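Local coordinates for nonsense-mediated mRNA decay protein 2 (Saccharomyces cerevisiae, PDB 4LUN), which takes part, as the full-length protein, in nonsense-mediated decay of mRNAs with premature stop codons and interacts through its C-terminus with UPF1, at residues A[121-127]-A[189-194]; A[130-136]-A[193-199]; A[144-148]-A[182-187]. The contacts are given in a common frame with arbitrary orientation. Residue numbers count along the deposited sequence, not the author numbering.

Overall arrangement
All three contacts lie in the N-terminal MIF4G domain, an all-helical HEAT-repeat fold. Interaction 3, the core contact, is fully buried and joins helix 130-152 to helix 182-190 through apolar side chains. Interaction 1, at the surface, is largely polar: hydrogen bonds and a salt bridge tie a loop to a helix end and the turn after it. Interaction 2 is partly buried and mixes ring packing with a water bridge. The segments of interactions 1 and 2 overlap at Tyr193 and Lys194; Tyr193 makes contacts in both. Their centres lie about 9 Å apart. Along the chain, interaction 3 is nested inside the loops closed by the other two. It meets interaction 1 where Ile190 packs on Leu144.

Interaction 1 of 3, residues A[121-127]-A[189-194]; sequences ENPSVDI and EILNYK
Segment 121-127 is a loop, mostly extended but kinked at Ser124 (phi/psi -107/21°). It runs beside the end of helix 182-190 and the type I turn Ile190-Tyr193. CA atoms of Asn122 and Ile190 lie 6.3 Å apart. Ile127 CA lies 7.9 Å from Lys194 CA. Glu121 brings OE2 within 3.7 Å of Glu189 OE2, a like-charge approach, while its OE1 accepts from Phe171 N. Asn122 (chi1 m) bonds twice: its N to Glu189 OE2 (3.0 Å) and its ND2 to Glu189 O (2.9 Å). Glu189 O also accepts from Asn192 N (3.1 Å). Pro123 covers one face of the Tyr193 ring in a CH-pi contact, with CD 3.8 Å from the centroid. Tyr193 (chi1 t) gives its OH to Val125 O at 2.6 Å, near the ring plane. Asp126 OD1 salt-bridges Lys194 NZ (2.9 Å) and accepts from Ile127 N (2.7 Å). Lys194 has positive phi (53/44°). Ile127 packs CD1 on Lys194 CG (3.6 Å) and CG1 on Tyr193 CE2 (3.8 Å). The loop is fastened to this helix end and turn within the MIF4G helical repeat. Helix 130-152 lies alongside, its Arg136 touching Pro123 and Tyr193; helix 201-210 meets Ile190 and Leu191.

Interaction 2 of 3, residues A[130-136]-A[193-199]; sequences ERDELQR and YKFKLGF
Phe199 packs its ring against the first turns of helix 130-152, overlapping Glu133 and Leu134. The contact belongs to the all-helical MIF4G domain, a HEAT-repeat fold, and joins one helix to the loop between helices 182-190 and 201-210. Segment 130-136 is regular helix. Segment 193-199 has a short 3-10 piece at 195-197, with Leu197 N bonded to Lys194 O at 3.0 Å. Gly198 has positive phi (90/-5°), where a CB would jam against the preceding carbonyl O. The closest CA pair is Leu134 and Phe199, at 7.2 Å. Phe199 (chi1 m) receives an off-centre CH-pi contact from Glu133 CG, 4.2 Å from the ring centroid. Phe199 CE1 lies 3.5 Å from Leu134 CD2. Glu130 OE1 approaches the ring edge, 3.6 Å from Phe199 CZ. Arg291 adds a cation-pi contact to this ring. Glu133 (chi1 t) and Arg136 form a two-pronged salt bridge: Arg136 NE to Glu133 OE1 and Arg136 NH2 to Glu133 OE2, both 2.8 Å. The pair meets Tyr193, with Arg136 NH2 3.2 Å and Glu133 OE2 3.7 Å from Tyr193 CD2. Tyr193 OH bonds to Val125 O. One water bridges the segments, donating to Glu133 OE2 at 2.6 Å and to Tyr193 O at 2.9 Å.

Interaction 3 of 3, residues A[144-148]-A[182-187]; sequences LRVFT and LLFSIL
Helix segments 144-148 and 182-187 run antiparallel, with axes 11.8 Å apart at closest approach and an angle of 172°. Leu144 pairs with Ile186 (CA atoms 8.4 Å apart) and Thr148 with Leu183 (7.7 Å). Leu182 (chi1 t) places CD2 near the plane of the Phe147 ring, 3.7 Å from CZ. Leu183 (chi1 m) starts sideways, but its end turns inward. Leu183 CD2 lies 3.5 Å from Phe147 CE2, 3.4 Å from Thr148 OG1 and 4.3 Å from Leu144 CD1. Thr148 OG1 is already bonded to Leu144 O at 2.8 Å, so this polar atom is satisfied within its own helix. Antiparallel helices packed through apolar side chains are characteristic of HEAT-repeat folds such as this MIF4G domain. Ile186 (chi1 m) points at the partner helix. Ile186 CD1 sits over the Phe147 ring face in a CH-pi contact, 3.6 Å from the centroid. Ile186 CG2 is 4.0 Å from Leu144 CD1. Phe147 takes chi1 t; Leu113 and Phe116 of helix 106-116 also touch it. Leu187 (chi1 m) reaches Leu144 CD2 with its CD2 at 3.9 Å. Helix 231-271 packs on Leu187 through Leu235 and Leu238, while Ile203 and Phe207 of helix 201-210 meet Leu144.

Interaction 1 of 3, residues A[121-127]-A[189-194]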
loop_
_atom_site.group_PDB
_atom_site.type_symbol
_atom_site.label_atom_id
_atom_site.label_comp_id
_atom_site.label_asym_id
_atom_site.label_seq_id
_atom_site.Cartn_x
_atom_site.Cartn_y
_atom_site.Cartn_z
ATOM N N GLU A 121 -3.562 -9.396 3.080
ATOM C CA GLU A 121 -3.806 -10.304 4.199
ATOM C C GLU A 121 -2.471 -10.549 4.906
ATOM O O GLU A 121 -1.474 -10.889 4.260
ATOM C CB GLU A 121 -4.405 -11.618 3.680
ATOM C CG GLU A 121 -4.723 -12.657 4.776
ATOM C CD GLU A 121 -6.036 -12.398 5.507
ATOM O OE1 GLU A 121 -7.039 -12.077 4.838
ATOM O OE2 GLU A 121 -6.075 -12.531 6.753
ATOM N N ASN A 122 -2.444 -10.358 6.221
ATOM C CA ASN A 122 -1.214 -10.577 6.980
ATOM C C ASN A 122 -0.838 -12.047 6.960
ATOM O O ASN A 122 -1.711 -12.921 6.891
ATOM C CB ASN A 122 -1.376 -10.133 8.434
ATOM C CG ASN A 122 -1.408 -8.624 8.604
ATOM O OD1 ASN A 122 -0.989 -7.868 7.718
ATOM N ND2 ASN A 122 -1.936 -8.181 9.736
ATOM N N PRO A 123 0.466 -12.333 7.044
ATOM C CA PRO A 123 0.868 -13.728 7.228
ATOM C C PRO A 123 0.230 -14.252 8.506
ATOM O O PRO A 123 -0.023 -13.478 9.422
ATOM C CB PRO A 123 2.391 -13.641 7.392
ATOM C CG PRO A 123 2.780 -12.356 6.726
ATOM C CD PRO A 123 1.616 -11.413 6.969
ATOM N N SER A 124 -0.032 -15.556 8.549
ATOM C CA SER A 124 -0.614 -16.186 9.720
ATOM C C SER A 124 0.441 -17.015 10.441
ATOM O O SER A 124 0.116 -17.930 11.198
ATOM C CB SER A 124 -1.791 -17.083 9.306
ATOM O OG SER A 124 -1.480 -17.813 8.125
ATOM N N VAL A 125 1.707 -16.688 10.190
ATOM C CA VAL A 125 2.833 -17.299 10.890
ATOM C C VAL A 125 3.724 -16.192 11.422
ATOM O O VAL A 125 3.559 -15.029 11.057
ATOM C CB VAL A 125 3.670 -18.179 9.951
ATOM C CG1 VAL A 125 2.889 -19.428 9.535
ATOM C CG2 VAL A 125 4.088 -17.373 8.718
ATOM N N ASP A 126 4.684 -16.558 12.262
ATOM C CA ASP A 126 5.570 -15.581 12.873
ATOM C C ASP A 126 6.700 -15.264 11.902
ATOM O O ASP A 126 6.906 -15.973 10.919
ATOM C CB ASP A 126 6.150 -16.151 14.169
ATOM C CG ASP A 126 6.640 -15.077 15.134
ATOM O OD1 ASP A 126 6.644 -13.877 14.786
ATOM O OD2 ASP A 126 7.030 -15.445 16.262
ATOM N N ILE A 127 7.426 -14.192 12.191
ATOM C CA ILE A 127 8.601 -13.829 11.402
ATOM C C ILE A 127 9.746 -14.789 11.715
ATOM O O ILE A 127 10.098 -14.979 12.871
ATOM C CB ILE A 127 9.018 -12.381 11.713
ATOM C CG1 ILE A 127 7.973 -11.420 11.145
ATOM C CG2 ILE A 127 10.400 -12.063 11.149
ATOM C CD1 ILE A 127 8.156 -9.982 11.576
ATOM N N GLU A 189 -5.136 -3.473 8.925
ATOM C CA GLU A 189 -4.584 -4.822 8.849
ATOM C C GLU A 189 -3.051 -4.801 8.765
ATOM O O GLU A 189 -2.381 -5.339 9.631
ATOM C CB GLU A 189 -5.187 -5.600 7.665
ATOM C CG GLU A 189 -4.495 -6.950 7.338
ATOM C CD GLU A 189 -4.960 -8.110 8.218
ATOM O OE1 GLU A 189 -5.673 -7.858 9.215
ATOM O OE2 GLU A 189 -4.619 -9.281 7.902
ATOM N N ILE A 190 -2.506 -4.172 7.729
ATOM C CA ILE A 190 -1.071 -4.297 7.457
ATOM C C ILE A 190 -0.171 -3.587 8.478
ATOM O O ILE A 190 0.969 -3.990 8.689
ATOM C CB ILE A 190 -0.719 -3.901 6.000
ATOM C CG1 ILE A 190 -0.949 -2.399 5.753
ATOM C CG2 ILE A 190 -1.511 -4.781 5.005
ATOM C CD1 ILE A 190 -0.717 -2.001 4.284
ATOM N N LEU A 191 -0.683 -2.559 9.145
ATOM C CA LEU A 191 0.122 -1.890 10.150
ATOM C C LEU A 191 0.269 -2.733 11.409
ATOM O O LEU A 191 1.111 -2.438 12.260
ATOM C CB LEU A 191 -0.480 -0.536 10.510
ATOM C CG LEU A 191 -0.410 0.492 9.387
ATOM C CD1 LEU A 191 -1.070 1.788 9.845
ATOM C CD2 LEU A 191 1.029 0.749 8.998
ATOM N N ASN A 192 -0.541 -3.786 11.505
ATOM C CA ASN A 192 -0.632 -4.553 12.747
ATOM C C ASN A 192 -0.119 -5.991 12.647
ATOM O O ASN A 192 -0.585 -6.886 13.355
ATOM C CB ASN A 192 -2.065 -4.518 13.287
ATOM C CG ASN A 192 -2.416 -3.170 13.910
ATOM O OD1 ASN A 192 -1.973 -2.855 15.016
ATOM N ND2 ASN A 192 -3.200 -2.366 13.199
ATOM N N TYR A 193 0.850 -6.215 11.772
ATOM C CA TYR A 193 1.536 -7.500 11.766
ATOM C C TYR A 193 2.880 -7.334 12.466
ATOM O O TYR A 193 3.755 -6.619 11.973
ATOM C CB TYR A 193 1.750 -8.012 10.347
ATOM C CG TYR A 193 2.530 -9.310 10.295
ATOM C CD1 TYR A 193 1.971 -10.504 10.751
ATOM C CD2 TYR A 193 3.819 -9.345 9.787
ATOM C CE1 TYR A 193 2.691 -11.699 10.705
ATOM C CE2 TYR A 193 4.544 -10.527 9.742
ATOM C CZ TYR A 193 3.974 -11.702 10.199
ATOM O OH TYR A 193 4.713 -12.882 10.138
ATOM N N LYS A 194 3.027 -7.973 13.627
ATOM C CA LYS A 194 4.269 -7.906 14.407
ATOM C C LYS A 194 4.697 -6.462 14.662
ATOM O O LYS A 194 5.866 -6.124 14.496
ATOM C CB LYS A 194 5.397 -8.685 13.721
ATOM C CG LYS A 194 5.100 -10.165 13.525
ATOM C CD LYS A 194 5.101 -10.900 14.854
ATOM C CE LYS A 194 6.386 -10.652 15.609
ATOM N NZ LYS A 194 6.594 -11.660 16.688
#

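Interaction 2 of 3, residues A[130-136]-A[193-199]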
loop_
_atom_site.group_PDB
_atom_site.type_symbol
_atom_site.label_atom_id
_atom_site.label_comp_id
_atom_site.label_asym_id
_atom_site.label_seq_id
_atom_site.Cartn_x
_atom_site.Cartn_y
_atom_site.Cartn_z
ATOM N N GLU A 130 14.237 -11.730 9.583
ATOM C CA GLU A 130 13.929 -10.308 9.469
ATOM C C GLU A 130 14.380 -9.772 8.130
ATOM O O GLU A 130 13.855 -8.776 7.628
ATOM C CB GLU A 130 14.546 -9.530 10.615
ATOM C CG GLU A 130 13.927 -9.910 11.947
ATOM C CD GLU A 130 14.340 -8.990 13.066
ATOM O OE1 GLU A 130 15.166 -8.089 12.813
ATOM O OE2 GLU A 130 13.830 -9.170 14.194
ATOM N N ARG A 131 15.353 -10.450 7.540
ATOM C CA ARG A 131 15.735 -10.154 6.172
ATOM C C ARG A 131 14.555 -10.372 5.227
ATOM O O ARG A 131 14.260 -9.539 4.362
ATOM C CB ARG A 131 16.905 -11.051 5.786
ATOM C CG ARG A 131 17.682 -10.559 4.612
ATOM C CD ARG A 131 17.134 -11.042 3.300
ATOM N NE ARG A 131 17.874 -10.363 2.247
ATOM C CZ ARG A 131 17.591 -10.420 0.957
ATOM N NH1 ARG A 131 16.571 -11.153 0.523
ATOM N NH2 ARG A 131 18.355 -9.746 0.103
ATOM N N ASP A 132 13.867 -11.493 5.401
ATOM C CA ASP A 132 12.691 -11.776 4.603
ATOM C C ASP A 132 11.557 -10.811 4.923
ATOM O O ASP A 132 10.781 -10.458 4.024
ATOM C CB ASP A 132 12.213 -13.214 4.805
ATOM C CG ASP A 132 13.207 -14.243 4.288
ATOM O OD1 ASP A 132 14.141 -13.859 3.551
ATOM O OD2 ASP A 132 13.044 -15.439 4.615
ATOM N N GLU A 133 11.459 -10.402 6.185
ATOM C CA GLU A 133 10.373 -9.494 6.576
ATOM C C GLU A 133 10.556 -8.144 5.910
ATOM O O GLU A 133 9.586 -7.545 5.472
ATOM C CB GLU A 133 10.271 -9.349 8.096
ATOM C CG GLU A 133 9.184 -8.381 8.569
ATOM C CD GLU A 133 7.765 -8.754 8.119
ATOM O OE1 GLU A 133 7.513 -9.869 7.603
ATOM O OE2 GLU A 133 6.868 -7.909 8.315
ATOM N N LEU A 134 11.797 -7.672 5.814
ATOM C CA LEU A 134 12.051 -6.419 5.103
ATOM C C LEU A 134 11.615 -6.492 3.636
ATOM O O LEU A 134 11.054 -5.525 3.109
ATOM C CB LEU A 134 13.532 -6.018 5.226
ATOM C CG LEU A 134 13.950 -5.498 6.601
ATOM C CD1 LEU A 134 15.455 -5.639 6.800
ATOM C CD2 LEU A 134 13.518 -4.040 6.778
ATOM N N GLN A 135 11.881 -7.627 2.983
ATOM C CA GLN A 135 11.468 -7.853 1.593
ATOM C C GLN A 135 9.948 -7.889 1.484
ATOM O O GLN A 135 9.372 -7.345 0.551
ATOM C CB GLN A 135 12.050 -9.159 1.043
ATOM C CG GLN A 135 13.570 -9.214 1.055
ATOM C CD GLN A 135 14.209 -8.295 0.022
ATOM O OE1 GLN A 135 14.989 -7.402 0.364
ATOM N NE2 GLN A 135 13.891 -8.522 -1.250
ATOM N N ARG A 136 9.310 -8.538 2.449
ATOM C CA ARG A 136 7.855 -8.644 2.454
ATOM C C ARG A 136 7.211 -7.274 2.613
ATOM O O ARG A 136 6.249 -6.973 1.921
ATOM C CB ARG A 136 7.363 -9.567 3.574
ATOM C CG ARG A 136 5.892 -9.999 3.414
ATOM C CD ARG A 136 5.350 -10.618 4.714
ATOM N NE ARG A 136 5.326 -9.651 5.792
ATOM C CZ ARG A 136 4.334 -8.786 5.978
ATOM N NH1 ARG A 136 3.297 -8.800 5.157
ATOM N NH2 ARG A 136 4.384 -7.919 6.972
ATOM N N TYR A 193 0.850 -6.215 11.772
ATOM C CA TYR A 193 1.536 -7.500 11.766
ATOM C C TYR A 193 2.880 -7.334 12.466
ATOM O O TYR A 193 3.755 -6.619 11.973
ATOM C CB TYR A 193 1.750 -8.012 10.347
ATOM C CG TYR A 193 2.530 -9.310 10.295
ATOM C CD1 TYR A 193 1.971 -10.504 10.751
ATOM C CD2 TYR A 193 3.819 -9.345 9.787
ATOM C CE1 TYR A 193 2.691 -11.699 10.705
ATOM C CE2 TYR A 193 4.544 -10.527 9.742
ATOM C CZ TYR A 193 3.974 -11.702 10.199
ATOM O OH TYR A 193 4.713 -12.882 10.138
ATOM N N LYS A 194 3.027 -7.973 13.627
ATOM C CA LYS A 194 4.269 -7.906 14.407
ATOM C C LYS A 194 4.697 -6.462 14.662
ATOM O O LYS A 194 5.866 -6.124 14.496
ATOM C CB LYS A 194 5.397 -8.685 13.721
ATOM C CG LYS A 194 5.100 -10.165 13.525
ATOM C CD LYS A 194 5.101 -10.900 14.854
ATOM C CE LYS A 194 6.386 -10.652 15.609
ATOM N NZ LYS A 194 6.594 -11.660 16.688
ATOM N N PHE A 195 3.733 -5.618 15.035
ATOM C CA PHE A 195 3.984 -4.192 15.215
ATOM C C PHE A 195 5.177 -3.910 16.099
ATOM O O PHE A 195 5.934 -2.977 15.839
ATOM C CB PHE A 195 2.762 -3.490 15.802
ATOM C CG PHE A 195 3.066 -2.133 16.377
ATOM C CD1 PHE A 195 3.144 -1.021 15.550
ATOM C CD2 PHE A 195 3.235 -1.959 17.747
ATOM C CE1 PHE A 195 3.431 0.232 16.073
ATOM C CE2 PHE A 195 3.519 -0.696 18.285
ATOM C CZ PHE A 195 3.615 0.397 17.445
ATOM N N LYS A 196 5.355 -4.718 17.139
ATOM C CA LYS A 196 6.396 -4.423 18.121
ATOM C C LYS A 196 7.822 -4.489 17.571
ATOM O O LYS A 196 8.740 -3.932 18.191
ATOM C CB LYS A 196 6.217 -5.262 19.400
ATOM C CG LYS A 196 5.009 -4.819 20.221
ATOM C CD LYS A 196 5.066 -5.326 21.657
ATOM C CE LYS A 196 5.063 -6.844 21.729
ATOM N NZ LYS A 196 5.118 -7.312 23.152
ATOM N N LEU A 197 7.997 -5.128 16.403
ATOM C CA LEU A 197 9.311 -5.209 15.744
ATOM C C LEU A 197 9.672 -3.942 14.976
ATOM O O LEU A 197 10.843 -3.721 14.677
ATOM C CB LEU A 197 9.457 -6.463 14.859
ATOM C CG LEU A 197 9.444 -7.781 15.636
ATOM C CD1 LEU A 197 9.659 -8.949 14.684
ATOM C CD2 LEU A 197 10.504 -7.777 16.744
ATOM N N GLY A 198 8.682 -3.102 14.678
ATOM C CA GLY A 198 8.949 -1.795 14.087
ATOM C C GLY A 198 8.990 -1.726 12.569
ATOM O O GLY A 198 9.125 -0.641 12.002
ATOM N N PHE A 199 8.888 -2.864 11.893
ATOM C CA PHE A 199 8.901 -2.834 10.430
ATOM C C PHE A 199 7.658 -2.157 9.829
ATOM O O PHE A 199 7.733 -1.519 8.761
ATOM C CB PHE A 199 9.070 -4.250 9.851
ATOM C CG PHE A 199 10.364 -4.921 10.236
ATOM C CD1 PHE A 199 11.558 -4.521 9.666
ATOM C CD2 PHE A 199 10.380 -5.962 11.151
ATOM C CE1 PHE A 199 12.752 -5.140 10.010
ATOM C CE2 PHE A 199 11.583 -6.588 11.503
ATOM C CZ PHE A 199 12.761 -6.166 10.932
HETATM O O HOH W 1 6.183 -6.564 10.460
#

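Interaction 3 of 3, residues A[144-148]-A[182-187]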
loop_
_atom_site.group_PDB
_atom_site.type_symbol
_atom_site.label_atom_id
_atom_site.label_comp_id
_atom_site.label_asym_id
_atom_site.label_seq_id
_atom_site.Cartn_x
_atom_site.Cartn_y
_atom_site.Cartn_z
ATOM N N LEU A 144 0.443 -1.449 -1.784
ATOM C CA LEU A 144 -0.395 -0.395 -1.216
ATOM C C LEU A 144 -0.344 0.851 -2.082
ATOM O O LEU A 144 -1.353 1.521 -2.281
ATOM C CB LEU A 144 0.062 -0.063 0.220
ATOM C CG LEU A 144 -0.616 1.106 0.943
ATOM C CD1 LEU A 144 -2.095 0.794 1.203
ATOM C CD2 LEU A 144 0.114 1.382 2.247
ATOM N N ARG A 145 0.830 1.153 -2.627
ATOM C CA ARG A 145 0.960 2.369 -3.427
ATOM C C ARG A 145 0.112 2.253 -4.684
ATOM O O ARG A 145 -0.650 3.168 -5.035
ATOM C CB ARG A 145 2.427 2.603 -3.787
ATOM C CG ARG A 145 2.700 3.961 -4.410
ATOM C CD ARG A 145 2.699 3.894 -5.909
ATOM N NE ARG A 145 2.862 5.222 -6.498
ATOM C CZ ARG A 145 4.036 5.740 -6.838
ATOM N NH1 ARG A 145 5.148 5.039 -6.650
ATOM N NH2 ARG A 145 4.096 6.954 -7.372
ATOM N N VAL A 146 0.226 1.110 -5.346
ATOM C CA VAL A 146 -0.511 0.867 -6.586
ATOM C C VAL A 146 -2.015 0.848 -6.328
ATOM O O VAL A 146 -2.796 1.406 -7.108
ATOM C CB VAL A 146 -0.032 -0.437 -7.266
ATOM C CG1 VAL A 146 -0.995 -0.857 -8.373
ATOM C CG2 VAL A 146 1.386 -0.244 -7.827
ATOM N N PHE A 147 -2.415 0.201 -5.235
ATOM C CA PHE A 147 -3.819 0.184 -4.854
ATOM C C PHE A 147 -4.347 1.598 -4.718
ATOM O O PHE A 147 -5.426 1.917 -5.219
ATOM C CB PHE A 147 -4.054 -0.540 -3.536
ATOM C CG PHE A 147 -5.468 -0.415 -3.056
ATOM C CD1 PHE A 147 -6.419 -1.337 -3.454
ATOM C CD2 PHE A 147 -5.849 0.636 -2.235
ATOM C CE1 PHE A 147 -7.744 -1.212 -3.046
ATOM C CE2 PHE A 147 -7.170 0.765 -1.824
ATOM C CZ PHE A 147 -8.113 -0.172 -2.232
ATOM N N THR A 148 -3.582 2.433 -4.023
ATOM C CA THR A 148 -4.034 3.778 -3.700
ATOM C C THR A 148 -4.142 4.647 -4.951
ATOM O O THR A 148 -5.084 5.446 -5.079
ATOM C CB THR A 148 -3.142 4.420 -2.627
ATOM O OG1 THR A 148 -3.129 3.564 -1.482
ATOM C CG2 THR A 148 -3.721 5.758 -2.189
ATOM N N LEU A 182 -12.225 1.663 2.466
ATOM C CA LEU A 182 -11.404 0.495 2.134
ATOM C C LEU A 182 -9.935 0.682 2.493
ATOM O O LEU A 182 -9.295 -0.246 3.011
ATOM C CB LEU A 182 -11.563 0.135 0.658
ATOM C CG LEU A 182 -10.877 -1.144 0.161
ATOM C CD1 LEU A 182 -11.112 -2.315 1.115
ATOM C CD2 LEU A 182 -11.369 -1.504 -1.248
ATOM N N LEU A 183 -9.395 1.875 2.242
ATOM C CA LEU A 183 -8.020 2.156 2.651
ATOM C C LEU A 183 -7.822 2.035 4.151
ATOM O O LEU A 183 -6.771 1.597 4.590
ATOM C CB LEU A 183 -7.560 3.544 2.192
ATOM C CG LEU A 183 -7.127 3.657 0.737
ATOM C CD1 LEU A 183 -7.036 5.128 0.335
ATOM C CD2 LEU A 183 -5.770 2.952 0.551
ATOM N N PHE A 184 -8.806 2.457 4.941
ATOM C CA PHE A 184 -8.726 2.331 6.387
ATOM C C PHE A 184 -8.622 0.840 6.762
ATOM O O PHE A 184 -7.792 0.452 7.595
ATOM C CB PHE A 184 -9.959 3.000 7.049
ATOM C CG PHE A 184 -10.054 2.784 8.543
ATOM C CD1 PHE A 184 -9.570 3.735 9.435
ATOM C CD2 PHE A 184 -10.659 1.638 9.054
ATOM C CE1 PHE A 184 -9.685 3.544 10.804
ATOM C CE2 PHE A 184 -10.758 1.440 10.419
ATOM C CZ PHE A 184 -10.272 2.390 11.293
ATOM N N SER A 185 -9.452 0.022 6.119
ATOM C CA SER A 185 -9.482 -1.415 6.393
ATOM C C SER A 185 -8.150 -2.064 6.065
ATOM O O SER A 185 -7.609 -2.851 6.858
ATOM C CB SER A 185 -10.616 -2.108 5.635
ATOM O OG SER A 185 -11.877 -1.650 6.100
ATOM N N ILE A 186 -7.611 -1.714 4.906
ATOM C CA ILE A 186 -6.300 -2.231 4.490
ATOM C C ILE A 186 -5.186 -1.809 5.458
ATOM O O ILE A 186 -4.351 -2.628 5.888
ATOM C CB ILE A 186 -5.990 -1.734 3.070
ATOM C CG1 ILE A 186 -6.927 -2.410 2.073
ATOM C CG2 ILE A 186 -4.524 -2.024 2.669
ATOM C CD1 ILE A 186 -6.935 -1.735 0.705
ATOM N N LEU A 187 -5.134 -0.528 5.793
ATOM C CA LEU A 187 -4.057 -0.057 6.662
ATOM C C LEU A 187 -4.169 -0.609 8.079
ATOM O O LEU A 187 -3.154 -0.930 8.706
ATOM C CB LEU A 187 -3.989 1.464 6.657
ATOM C CG LEU A 187 -3.306 1.993 5.400
ATOM C CD1 LEU A 187 -3.721 3.434 5.095
ATOM C CD2 LEU A 187 -1.801 1.890 5.625
#